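Local atomic coordinates of mosquitocidal toxin (Bacillus sphaericus, PDB entry 2CB4), a protein that probably transfers ADP-ribose from NAD to target proteins, this chain being the catalytic ADP-ribosyltransferase domain of a toxin that kills mosquitoes. Residues W23-L29 / F183-R188; P159-N165 / D179-P184; F94-V98 / N118-V124; P189-T195 / W207-I213. The protein carries 1 engineered substitution. All coordinates share one frame; numbering follows the deposited sequence.

Contact 1 of 4, residues W23-L29 / F183-R188; sequences WIQAASL and FPGGIR
Arg-188 reaches back over the turn formed by residues 23-29 and grips its carbonyl oxygens. From CB outward, Arg-188 first meets Ala-26 O, which lies beside CB and accepts from the backbone N of Arg-188. CG touches two oxygens, Arg-188 CG lying 3.3 Å from Ala-27 O and nearly as close to Ala-26 O, and CD keeps beside Ala-27 O. The chain then bends (chi3 -52°), which brings the guanidinium round to the same carbonyls. NE forms a salt bridge with Glu-190. Arg-188 NH1 serves two acceptors: Ala-27 O at 2.8 Å, in the guanidinium plane, and Gln-25 O at 3.0 Å, tilted 21° out of that plane. NH2 adds a weak bond to Gln-25 O, and Thr-117 of a neighbouring subunit packs against the arginine. Two facing turns make this contact in the ADP-ribosyltransferase domain: a type I turn from Ile-24 to Ala-27, and a type II turn from Phe-183 to Gly-186 that ends strand 180-184. Gly-185, with positive phi, holds the third position of the latter. Gly-185 O accepts from two N-H groups, Leu-29 N at 3.0 Å on a lone pair in the carbonyl plane and Ser-28 N at 2.7 Å from above that plane. At the other end the contact turns apolar. The Pro-184 ring meets Trp-23 and Ile-24 at about right angles, Pro-184 CG lying 4.0 Å from Trp-23 CZ3 and Pro-184 CB 3.9 Å from Ile-24 CG2. That same methyl covers the centre of one indole face, while Trp-23 NE1 is bonded to Ser-36.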
# COMPACT_ATOMS: atom_id res chain seq x y z
N TRP A 23 13.44 -41.02 3.85
CA TRP A 23 12.00 -40.83 4.00
C TRP A 23 11.46 -39.51 3.43
O TRP A 23 10.28 -39.44 2.99
CB TRP A 23 11.56 -41.06 5.45
CG TRP A 23 12.11 -40.04 6.43
CD1 TRP A 23 13.41 -39.79 6.69
CD2 TRP A 23 11.34 -39.15 7.28
NE1 TRP A 23 13.52 -38.78 7.63
CE2 TRP A 23 12.27 -38.38 8.01
CE3 TRP A 23 9.97 -38.93 7.48
CZ2 TRP A 23 11.87 -37.39 8.92
CZ3 TRP A 23 9.57 -37.97 8.40
CH2 TRP A 23 10.52 -37.22 9.12
N ILE A 24 12.31 -38.48 3.43
CA ILE A 24 11.95 -37.16 2.90
C ILE A 24 12.80 -36.75 1.68
O ILE A 24 12.86 -35.58 1.34
CB ILE A 24 12.06 -36.05 3.96
CG1 ILE A 24 13.43 -36.07 4.63
CG2 ILE A 24 10.94 -36.18 4.99
CD1 ILE A 24 13.55 -35.02 5.73
N GLN A 25 13.43 -37.71 1.02
CA GLN A 25 14.26 -37.37 -0.14
C GLN A 25 13.51 -36.87 -1.39
O GLN A 25 14.13 -36.26 -2.28
CB GLN A 25 15.18 -38.55 -0.51
CG GLN A 25 16.57 -38.38 0.05
CD GLN A 25 17.46 -39.59 -0.16
OE1 GLN A 25 17.30 -40.35 -1.12
NE2 GLN A 25 18.42 -39.77 0.74
N ALA A 26 12.20 -37.14 -1.47
CA ALA A 26 11.40 -36.72 -2.64
C ALA A 26 10.94 -35.26 -2.47
O ALA A 26 10.39 -34.67 -3.39
CB ALA A 26 10.17 -37.64 -2.81
N ALA A 27 11.17 -34.71 -1.28
CA ALA A 27 10.74 -33.37 -0.93
C ALA A 27 10.86 -32.25 -1.95
O ALA A 27 11.94 -32.00 -2.54
CB ALA A 27 11.30 -32.91 0.41
N SER A 28 9.75 -31.56 -2.07
CA SER A 28 9.61 -30.37 -2.90
C SER A 28 10.14 -29.20 -2.02
O SER A 28 10.86 -28.34 -2.51
CB SER A 28 8.13 -30.14 -3.22
OG SER A 28 8.08 -29.22 -4.25
N LEU A 29 9.80 -29.20 -0.72
CA LEU A 29 10.31 -28.21 0.24
C LEU A 29 11.70 -28.76 0.61
O LEU A 29 11.86 -29.45 1.61
CB LEU A 29 9.42 -28.17 1.49
CG LEU A 29 7.92 -27.87 1.26
CD1 LEU A 29 7.19 -27.65 2.60
CD2 LEU A 29 7.78 -26.64 0.34
N PHE A 183 4.08 -37.93 2.18
CA PHE A 183 5.37 -37.31 1.89
C PHE A 183 5.50 -35.95 2.53
O PHE A 183 4.94 -34.98 2.05
CB PHE A 183 5.61 -37.22 0.39
CG PHE A 183 5.78 -38.56 -0.27
CD1 PHE A 183 7.05 -39.05 -0.60
CD2 PHE A 183 4.67 -39.35 -0.54
CE1 PHE A 183 7.20 -40.30 -1.18
CE2 PHE A 183 4.81 -40.61 -1.13
CZ PHE A 183 6.08 -41.10 -1.44
N PRO A 184 6.28 -35.88 3.61
CA PRO A 184 6.49 -34.59 4.28
C PRO A 184 7.35 -33.77 3.31
O PRO A 184 8.41 -34.24 2.85
CB PRO A 184 7.30 -34.99 5.56
CG PRO A 184 7.07 -36.45 5.74
CD PRO A 184 6.95 -36.99 4.33
N GLY A 185 6.88 -32.58 2.95
CA GLY A 185 7.61 -31.73 2.01
C GLY A 185 7.19 -31.93 0.55
O GLY A 185 7.69 -31.24 -0.35
N GLY A 186 6.30 -32.88 0.28
CA GLY A 186 5.84 -33.12 -1.07
C GLY A 186 6.75 -33.99 -1.93
O GLY A 186 7.64 -34.68 -1.42
N ILE A 187 6.49 -33.96 -3.23
CA ILE A 187 7.17 -34.77 -4.23
C ILE A 187 7.58 -33.93 -5.46
O ILE A 187 6.75 -33.29 -6.08
CB ILE A 187 6.17 -35.86 -4.70
CG1 ILE A 187 5.57 -36.59 -3.48
CG2 ILE A 187 6.78 -36.82 -5.74
CD1 ILE A 187 4.33 -37.42 -3.79
N ARG A 188 8.86 -33.97 -5.81
CA ARG A 188 9.36 -33.25 -6.98
C ARG A 188 8.86 -33.90 -8.28
O ARG A 188 8.58 -35.09 -8.31
CB ARG A 188 10.87 -33.18 -6.91
CG ARG A 188 11.31 -32.32 -5.72
CD ARG A 188 12.80 -31.98 -5.79
NE ARG A 188 13.64 -33.17 -5.99
CZ ARG A 188 14.11 -33.95 -5.01
NH1 ARG A 188 13.79 -33.70 -3.76
NH2 ARG A 188 14.87 -34.99 -5.29

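Contact 2 of 4, residues P159-N165 / D179-P184; sequences PGGIDIN and DQITFP. Engineered in segment 179-184: Gln-180 (natural residue Glu).
Ile-162 and Thr-182 form a hydrogen-bonded antiparallel pair joining the short strand 162-163 to strand 180-184, part of the central sheet of this ADP-ribosyltransferase domain. Glu-178 and Gln-180 fall in a sequence consistent with the family's Glu-x-Glu motif, Gln-180 being an engineered replacement of the natural Glu. Ile-162 N meets Thr-182 O at 2.8 Å and almost straight (168°), with the return bond from Thr-182 N to Ile-162 O. Ile-162 has CG1 beside its own N and runs on extended (chi2 167°), a shape that brings Ile-162 CD1 to within 3.7 Å of Pro-184 CG. Ile-164, just past the strand, folds back instead, both torsions near -60°, and Ile-164 CG1 comes 3.4 Å from Thr-182 OG1. That hydroxyl gives a weak bond to Gln-180 OE1, whose stronger partner is Ser-125. Just before Ile-162 comes Gly-161, whose CA lies over one face of the Phe-183 ring, 4.0 Å from its centroid in a CH-pi contact, while Pro-159 O approaches the ring edge near its plane. Asp-163, on the face shared with Ile-181, is the N-cap of helix 164-167. Its CG stands opposite the backbone N (chi1 -176°), and OD1 accepts from Ala-166 N. Ile-181 CD1 packs 4.0 Å from Asp-163 CA. Where the strands part, waters bridge them. One accepts from Asn-165 N and donates to Gln-180 O. Another accepts from Gln-180 N and donates to Asn-165 OD1, an oxygen also held by Asn-173 ND2.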
# COMPACT_ATOMS: atom_id res chain seq x y z
N PRO A 159 11.44 -41.83 -3.70
CA PRO A 159 12.15 -42.38 -2.56
C PRO A 159 11.40 -41.95 -1.30
O PRO A 159 10.87 -40.83 -1.23
CB PRO A 159 13.50 -41.61 -2.60
CG PRO A 159 13.19 -40.30 -3.32
CD PRO A 159 12.20 -40.74 -4.37
N GLY A 160 11.39 -42.82 -0.29
CA GLY A 160 10.79 -42.48 0.98
C GLY A 160 9.29 -42.58 1.11
O GLY A 160 8.62 -43.40 0.45
N GLY A 161 8.79 -41.74 2.00
CA GLY A 161 7.39 -41.69 2.34
C GLY A 161 7.14 -42.46 3.65
O GLY A 161 7.82 -43.44 3.93
N ILE A 162 6.15 -42.01 4.42
CA ILE A 162 5.74 -42.65 5.67
C ILE A 162 4.63 -43.63 5.33
O ILE A 162 3.64 -43.25 4.70
CB ILE A 162 5.16 -41.63 6.63
CG1 ILE A 162 6.15 -40.50 6.87
CG2 ILE A 162 4.70 -42.28 7.91
CD1 ILE A 162 5.48 -39.29 7.59
N ASP A 163 4.80 -44.88 5.73
CA ASP A 163 3.78 -45.93 5.51
C ASP A 163 2.78 -45.79 6.65
O ASP A 163 3.00 -46.25 7.77
CB ASP A 163 4.44 -47.30 5.56
CG ASP A 163 3.47 -48.42 5.24
OD1 ASP A 163 2.28 -48.31 5.60
OD2 ASP A 163 3.89 -49.40 4.61
N ILE A 164 1.68 -45.09 6.38
CA ILE A 164 0.67 -44.79 7.39
C ILE A 164 0.06 -46.00 8.11
O ILE A 164 -0.02 -46.04 9.33
CB ILE A 164 -0.44 -43.84 6.81
CG1 ILE A 164 0.18 -42.50 6.36
CG2 ILE A 164 -1.61 -43.65 7.81
CD1 ILE A 164 0.92 -41.74 7.45
N ASN A 165 -0.40 -46.96 7.34
CA ASN A 165 -1.02 -48.12 7.93
C ASN A 165 -0.07 -48.93 8.84
O ASN A 165 -0.51 -49.55 9.79
CB ASN A 165 -1.70 -48.99 6.86
CG ASN A 165 -3.00 -48.37 6.35
OD1 ASN A 165 -3.42 -47.31 6.79
ND2 ASN A 165 -3.66 -49.06 5.43
N ASP A 179 -5.06 -46.63 2.34
CA ASP A 179 -3.73 -47.19 2.15
C ASP A 179 -2.75 -46.13 1.68
O ASP A 179 -2.22 -46.25 0.58
CB ASP A 179 -3.74 -48.28 1.09
CG ASP A 179 -4.71 -49.39 1.39
OD1 ASP A 179 -4.80 -49.81 2.58
OD2 ASP A 179 -5.38 -49.86 0.44
N GLN A 180 -2.51 -45.12 2.51
CA GLN A 180 -1.67 -43.99 2.13
C GLN A 180 -0.24 -44.08 2.42
O GLN A 180 0.16 -44.57 3.49
CB GLN A 180 -2.04 -42.81 2.99
CG GLN A 180 -3.03 -41.88 2.49
CD GLN A 180 -3.01 -40.60 3.34
OE1 GLN A 180 -1.98 -39.89 3.49
NE2 GLN A 180 -4.15 -40.28 3.93
N ILE A 181 0.54 -43.41 1.57
CA ILE A 181 1.95 -43.23 1.78
C ILE A 181 2.07 -41.70 1.76
O ILE A 181 1.68 -41.09 0.78
CB ILE A 181 2.77 -43.90 0.69
CG1 ILE A 181 2.28 -45.32 0.42
CG2 ILE A 181 4.26 -43.65 0.97
CD1 ILE A 181 2.36 -46.34 1.76
N THR A 182 2.48 -41.10 2.88
CA THR A 182 2.56 -39.64 3.02
C THR A 182 3.97 -39.12 2.83
O THR A 182 4.94 -39.78 3.27
CB THR A 182 2.06 -39.23 4.43
OG1 THR A 182 0.71 -39.67 4.60
CG2 THR A 182 2.14 -37.73 4.64
N PHE A 183 4.08 -37.93 2.18
CA PHE A 183 5.37 -37.31 1.89
C PHE A 183 5.50 -35.95 2.53
O PHE A 183 4.94 -34.98 2.05
CB PHE A 183 5.61 -37.22 0.39
CG PHE A 183 5.78 -38.56 -0.27
CD1 PHE A 183 7.05 -39.05 -0.60
CD2 PHE A 183 4.67 -39.35 -0.54
CE1 PHE A 183 7.20 -40.30 -1.18
CE2 PHE A 183 4.81 -40.61 -1.13
CZ PHE A 183 6.08 -41.10 -1.44
N PRO A 184 6.28 -35.88 3.61
CA PRO A 184 6.49 -34.59 4.28
C PRO A 184 7.35 -33.77 3.31
O PRO A 184 8.41 -34.24 2.85
CB PRO A 184 7.30 -34.99 5.56
CG PRO A 184 7.07 -36.45 5.74
CD PRO A 184 6.95 -36.99 4.33
O HOH W 1 -0.66 -47.31 4.35
O HOH W 2 -4.03 -45.29 5.03

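Contact 3 of 4, residues F94-V98 / N118-V124; sequences FIPRV and NSPSIFV
Pro-96 presses its ring onto the carbonyl of Ile-122, where the loop after helix 86-92 runs past the chain that enters strand 123-131 in the sheet of the ADP-ribosyltransferase fold. This end is tight. Pro-96 CG comes 3.2 Å from Ile-122 O, and Val-124 CG2 packs against Pro-96 CA. The other Val-124 methyl, CG1, stands opposite the backbone N (chi1 166°) and reaches Phe-94 CB at 3.8 Å. Phe-94 then turns its ring away to meet Tyr-154 edge-to-face. In the middle, Val-98 N bonds to Ser-121 O at 3.0 Å, from above the carbonyl plane, and Val-98 CG2 rests 3.9 Å from Pro-120 CB. Ser-121 makes an ST turn, its OG accepting from Phe-123 N, which helps shape the bend into the strand. The other side is more open to solvent: Pro-120 is exposed and Arg-97 partly so. Arg-97 lies obliquely across Pro-120, whose CA and CG sit over one face of the guanidinium. Asn-254 and Asp-256 lie against the same arginine. Arg-97 NH1 donates in the guanidinium plane to Asn-118 O at 2.8 Å, and an ordered water, accepting from Arg-97 NH2 at 3.1 Å, donates to that same oxygen.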
# COMPACT_ATOMS: atom_id res chain seq x y z
N PHE A 94 4.37 -32.01 -6.65
CA PHE A 94 3.32 -31.84 -5.65
C PHE A 94 3.89 -31.07 -4.48
O PHE A 94 4.63 -31.62 -3.67
CB PHE A 94 2.77 -33.18 -5.21
CG PHE A 94 2.01 -33.90 -6.29
CD1 PHE A 94 0.81 -33.36 -6.78
CD2 PHE A 94 2.51 -35.08 -6.85
CE1 PHE A 94 0.10 -34.03 -7.79
CE2 PHE A 94 1.81 -35.74 -7.86
CZ PHE A 94 0.59 -35.21 -8.33
N ILE A 95 3.56 -29.79 -4.43
CA ILE A 95 4.01 -28.89 -3.37
C ILE A 95 2.90 -28.90 -2.32
O ILE A 95 1.72 -28.91 -2.66
CB ILE A 95 4.24 -27.45 -3.95
CG1 ILE A 95 5.31 -27.50 -5.06
CG2 ILE A 95 4.63 -26.45 -2.84
CD1 ILE A 95 5.46 -26.14 -5.80
N PRO A 96 3.27 -28.97 -1.04
CA PRO A 96 2.27 -29.04 0.02
C PRO A 96 1.48 -27.74 0.21
O PRO A 96 1.91 -26.67 -0.23
CB PRO A 96 3.11 -29.33 1.29
CG PRO A 96 4.44 -29.69 0.82
CD PRO A 96 4.65 -29.09 -0.52
N ARG A 97 0.33 -27.83 0.88
CA ARG A 97 -0.47 -26.65 1.15
C ARG A 97 0.26 -25.62 2.01
O ARG A 97 0.03 -24.43 1.85
CB ARG A 97 -1.83 -27.02 1.73
CG ARG A 97 -2.67 -27.74 0.71
CD ARG A 97 -3.86 -28.39 1.35
NE ARG A 97 -4.82 -27.40 1.79
CZ ARG A 97 -5.75 -27.61 2.71
NH1 ARG A 97 -5.87 -28.80 3.31
NH2 ARG A 97 -6.56 -26.64 3.03
N VAL A 98 1.14 -26.07 2.91
CA VAL A 98 1.96 -25.17 3.74
C VAL A 98 3.40 -25.26 3.19
O VAL A 98 3.96 -26.34 3.06
CB VAL A 98 1.91 -25.56 5.23
CG1 VAL A 98 2.92 -24.74 6.04
CG2 VAL A 98 0.51 -25.37 5.78
N ASN A 118 -7.69 -33.25 7.44
CA ASN A 118 -7.26 -32.62 6.20
C ASN A 118 -6.86 -31.17 6.36
O ASN A 118 -6.92 -30.40 5.41
CB ASN A 118 -8.29 -32.74 5.08
CG ASN A 118 -7.64 -32.76 3.67
OD1 ASN A 118 -6.47 -33.17 3.51
ND2 ASN A 118 -8.40 -32.33 2.69
N SER A 119 -6.44 -30.80 7.55
CA SER A 119 -5.98 -29.44 7.84
C SER A 119 -4.70 -29.19 7.00
O SER A 119 -3.99 -30.12 6.66
CB SER A 119 -5.65 -29.36 9.35
OG SER A 119 -4.89 -30.50 9.78
N PRO A 120 -4.42 -27.93 6.67
CA PRO A 120 -3.23 -27.59 5.87
C PRO A 120 -1.95 -28.00 6.57
O PRO A 120 -1.77 -27.76 7.77
CB PRO A 120 -3.28 -26.06 5.76
CG PRO A 120 -4.68 -25.70 6.13
CD PRO A 120 -5.22 -26.75 7.03
N SER A 121 -1.03 -28.60 5.81
CA SER A 121 0.21 -29.05 6.40
C SER A 121 1.28 -29.16 5.34
O SER A 121 1.05 -28.82 4.18
CB SER A 121 -0.02 -30.42 7.03
OG SER A 121 -0.21 -31.41 6.04
N ILE A 122 2.45 -29.63 5.75
CA ILE A 122 3.58 -29.84 4.86
C ILE A 122 3.52 -31.23 4.20
O ILE A 122 4.41 -31.60 3.44
CB ILE A 122 4.92 -29.75 5.64
CG1 ILE A 122 5.00 -30.81 6.75
CG2 ILE A 122 5.15 -28.35 6.20
CD1 ILE A 122 6.46 -31.20 7.14
N PHE A 123 2.47 -32.00 4.49
CA PHE A 123 2.34 -33.35 3.93
C PHE A 123 1.56 -33.43 2.62
O PHE A 123 0.55 -32.74 2.41
CB PHE A 123 1.64 -34.31 4.95
CG PHE A 123 2.24 -34.28 6.33
CD1 PHE A 123 3.48 -34.87 6.58
CD2 PHE A 123 1.57 -33.65 7.39
CE1 PHE A 123 4.05 -34.80 7.86
CE2 PHE A 123 2.13 -33.58 8.66
CZ PHE A 123 3.37 -34.16 8.90
N VAL A 124 1.98 -34.37 1.76
CA VAL A 124 1.28 -34.62 0.51
C VAL A 124 0.92 -36.09 0.49
O VAL A 124 1.72 -36.91 0.76
CB VAL A 124 2.15 -34.22 -0.75
CG1 VAL A 124 1.57 -34.80 -2.04
CG2 VAL A 124 2.27 -32.74 -0.83
O HOH W 3 -0.66 -30.58 1.23
O HOH W 4 -8.56 -27.62 5.12

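Contact 4 of 4, residues P189-T195 / W207-I213; sequences PEFIRST and WINPNFI
The Phe-212 ring is sandwiched: Arg-193 CB sits over the centre of one face, 3.7 Å from the centroid and 11° off the normal in a CH-pi contact, and Ile-213 CG2 lies toward the rim of the opposite face. At its edge CE1 points to Phe-191 O, near the ring plane. Arg-193 CG stands opposite its backbone N, which sends the chain across the ring, Arg-193 CD lying 3.6 Å from Phe-212 CE2, but the guanidinium is turned 67° to the ring and goes to Glu-155 and Thr-217. Trp-207, whose indole meets His-236 edge-to-face, runs beside Thr-195, with Trp-207 CB 3.7 Å from Thr-195 CG2. These two form a hydrogen-bonded pair of the antiparallel hairpin of strands 192-199 and 202-208, Trp-207 N to Thr-195 O being nearly straight (175°). Beyond the strands a type I turn, Asn-209 to Phe-212, folds back, and Ile-213 N donates to Glu-190 O at 2.7 Å. Asn-209 ND2 donates, in the carbonyl plane, to Ile-192 O at 2.8 Å, while OD1 accepts from Asn-211 N, above its plane, in an Asx turn. With both ends engaged, the amide's flip is probably settled, the ND2 bond being the stronger hold.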
# COMPACT_ATOMS: atom_id res chain seq x y z
N PRO A 189 8.74 -33.12 -9.37
CA PRO A 189 8.19 -33.66 -10.63
C PRO A 189 8.94 -34.81 -11.28
O PRO A 189 8.35 -35.60 -12.05
CB PRO A 189 8.14 -32.42 -11.55
CG PRO A 189 9.14 -31.46 -10.97
CD PRO A 189 9.10 -31.68 -9.49
N GLU A 190 10.23 -34.92 -11.02
CA GLU A 190 11.02 -36.01 -11.63
C GLU A 190 10.63 -37.40 -11.11
O GLU A 190 11.02 -38.40 -11.68
CB GLU A 190 12.54 -35.75 -11.53
CG GLU A 190 13.11 -35.74 -10.10
CD GLU A 190 13.16 -34.37 -9.50
OE1 GLU A 190 12.39 -33.49 -9.94
OE2 GLU A 190 13.98 -34.17 -8.56
N PHE A 191 9.81 -37.45 -10.07
CA PHE A 191 9.31 -38.71 -9.50
C PHE A 191 7.89 -39.06 -10.00
O PHE A 191 7.29 -40.04 -9.56
CB PHE A 191 9.32 -38.62 -7.98
CG PHE A 191 10.70 -38.39 -7.43
CD1 PHE A 191 11.75 -39.26 -7.79
CD2 PHE A 191 10.98 -37.28 -6.64
CE1 PHE A 191 13.04 -39.03 -7.33
CE2 PHE A 191 12.27 -37.05 -6.19
CZ PHE A 191 13.32 -37.92 -6.55
N ILE A 192 7.36 -38.23 -10.91
CA ILE A 192 6.03 -38.42 -11.46
C ILE A 192 6.21 -38.88 -12.89
O ILE A 192 6.70 -38.13 -13.74
CB ILE A 192 5.16 -37.12 -11.35
CG1 ILE A 192 5.36 -36.46 -9.97
CG2 ILE A 192 3.69 -37.44 -11.62
CD1 ILE A 192 4.62 -35.13 -9.79
N ARG A 193 5.89 -40.14 -13.12
CA ARG A 193 6.10 -40.74 -14.42
C ARG A 193 5.07 -40.43 -15.49
O ARG A 193 5.40 -40.26 -16.65
CB ARG A 193 6.27 -42.27 -14.30
CG ARG A 193 6.68 -42.88 -15.67
CD ARG A 193 7.26 -44.25 -15.53
NE ARG A 193 6.21 -45.23 -15.30
CZ ARG A 193 6.41 -46.53 -15.16
NH1 ARG A 193 7.63 -47.02 -15.24
NH2 ARG A 193 5.39 -47.35 -14.94
N SER A 194 3.80 -40.42 -15.09
CA SER A 194 2.75 -40.19 -16.06
C SER A 194 1.47 -39.79 -15.34
O SER A 194 1.41 -39.74 -14.12
CB SER A 194 2.50 -41.51 -16.82
OG SER A 194 1.98 -42.54 -15.95
N THR A 195 0.43 -39.57 -16.12
CA THR A 195 -0.88 -39.30 -15.55
C THR A 195 -1.96 -39.66 -16.55
O THR A 195 -1.76 -39.59 -17.76
CB THR A 195 -1.05 -37.84 -15.01
OG1 THR A 195 -2.22 -37.78 -14.18
CG2 THR A 195 -1.20 -36.82 -16.15
N TRP A 207 -0.62 -39.00 -20.37
CA TRP A 207 0.51 -38.09 -20.42
C TRP A 207 1.75 -38.77 -19.85
O TRP A 207 1.69 -39.35 -18.77
CB TRP A 207 0.23 -36.87 -19.53
CG TRP A 207 -0.84 -35.97 -20.06
CD1 TRP A 207 -2.20 -36.00 -19.77
CD2 TRP A 207 -0.64 -34.85 -20.92
NE1 TRP A 207 -2.84 -35.00 -20.44
CE2 TRP A 207 -1.92 -34.27 -21.16
CE3 TRP A 207 0.49 -34.31 -21.57
CZ2 TRP A 207 -2.08 -33.16 -21.99
CZ3 TRP A 207 0.31 -33.20 -22.39
CH2 TRP A 207 -0.97 -32.63 -22.58
N ILE A 208 2.86 -38.65 -20.57
CA ILE A 208 4.13 -39.20 -20.14
C ILE A 208 5.04 -38.02 -19.77
O ILE A 208 5.10 -37.05 -20.51
CB ILE A 208 4.82 -39.99 -21.27
CG1 ILE A 208 3.87 -41.04 -21.88
CG2 ILE A 208 6.10 -40.64 -20.77
CD1 ILE A 208 3.45 -42.07 -20.91
N ASN A 209 5.71 -38.12 -18.62
CA ASN A 209 6.65 -37.07 -18.18
C ASN A 209 8.04 -37.54 -18.69
O ASN A 209 8.62 -38.45 -18.13
CB ASN A 209 6.69 -36.99 -16.66
CG ASN A 209 7.63 -35.92 -16.16
OD1 ASN A 209 8.22 -35.18 -16.94
ND2 ASN A 209 7.75 -35.82 -14.85
N PRO A 210 8.55 -36.92 -19.75
CA PRO A 210 9.86 -37.33 -20.31
C PRO A 210 11.03 -37.14 -19.33
O PRO A 210 12.09 -37.72 -19.51
CB PRO A 210 10.05 -36.39 -21.52
CG PRO A 210 8.69 -35.85 -21.80
CD PRO A 210 8.00 -35.75 -20.46
N ASN A 211 10.83 -36.28 -18.34
CA ASN A 211 11.84 -35.97 -17.33
C ASN A 211 11.78 -36.86 -16.10
O ASN A 211 12.41 -36.59 -15.10
CB ASN A 211 11.71 -34.50 -16.90
CG ASN A 211 11.63 -33.56 -18.08
OD1 ASN A 211 12.36 -33.70 -19.04
ND2 ASN A 211 10.74 -32.60 -17.99
N PHE A 212 11.00 -37.93 -16.19
CA PHE A 212 10.90 -38.87 -15.09
C PHE A 212 12.35 -39.40 -14.81
O PHE A 212 13.12 -39.67 -15.73
CB PHE A 212 9.95 -40.01 -15.47
CG PHE A 212 9.88 -41.09 -14.42
CD1 PHE A 212 9.45 -40.79 -13.13
CD2 PHE A 212 10.30 -42.38 -14.71
CE1 PHE A 212 9.42 -41.78 -12.14
CE2 PHE A 212 10.26 -43.37 -13.72
CZ PHE A 212 9.83 -43.06 -12.44
N ILE A 213 12.69 -39.51 -13.54
CA ILE A 213 13.99 -39.94 -13.06
C ILE A 213 14.61 -41.17 -13.76
O ILE A 213 15.83 -41.27 -13.88
CB ILE A 213 13.92 -40.13 -11.54
CG1 ILE A 213 15.28 -39.86 -10.87
CG2 ILE A 213 13.33 -41.51 -11.22
CD1 ILE A 213 15.93 -38.61 -11.29

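How the contacts relate
All four contacts reach the same mixed sheet of the ADP-ribosyltransferase domain. Contacts 1 and 2, about 10 Å apart between centres, share Phe-183 and Pro-184 at the end of strand 180-184. Contact 3, about 11 Å from contact 1, enters the neighbouring strand 123-131, with Val-124 O accepting from Phe-183 N at 2.9 Å. Contact 4 is farther off, about 21 Å from contact 3, on the hairpin that follows. Along the chain, contact 3 is nested inside the long loop closed by contact 1, and contacts 3, 2 and 4 follow in series. Strand 180-184 thus has the N-terminal segment 23-29 at its end and sheet neighbours along it, tying the chain's beginning to the domain's core.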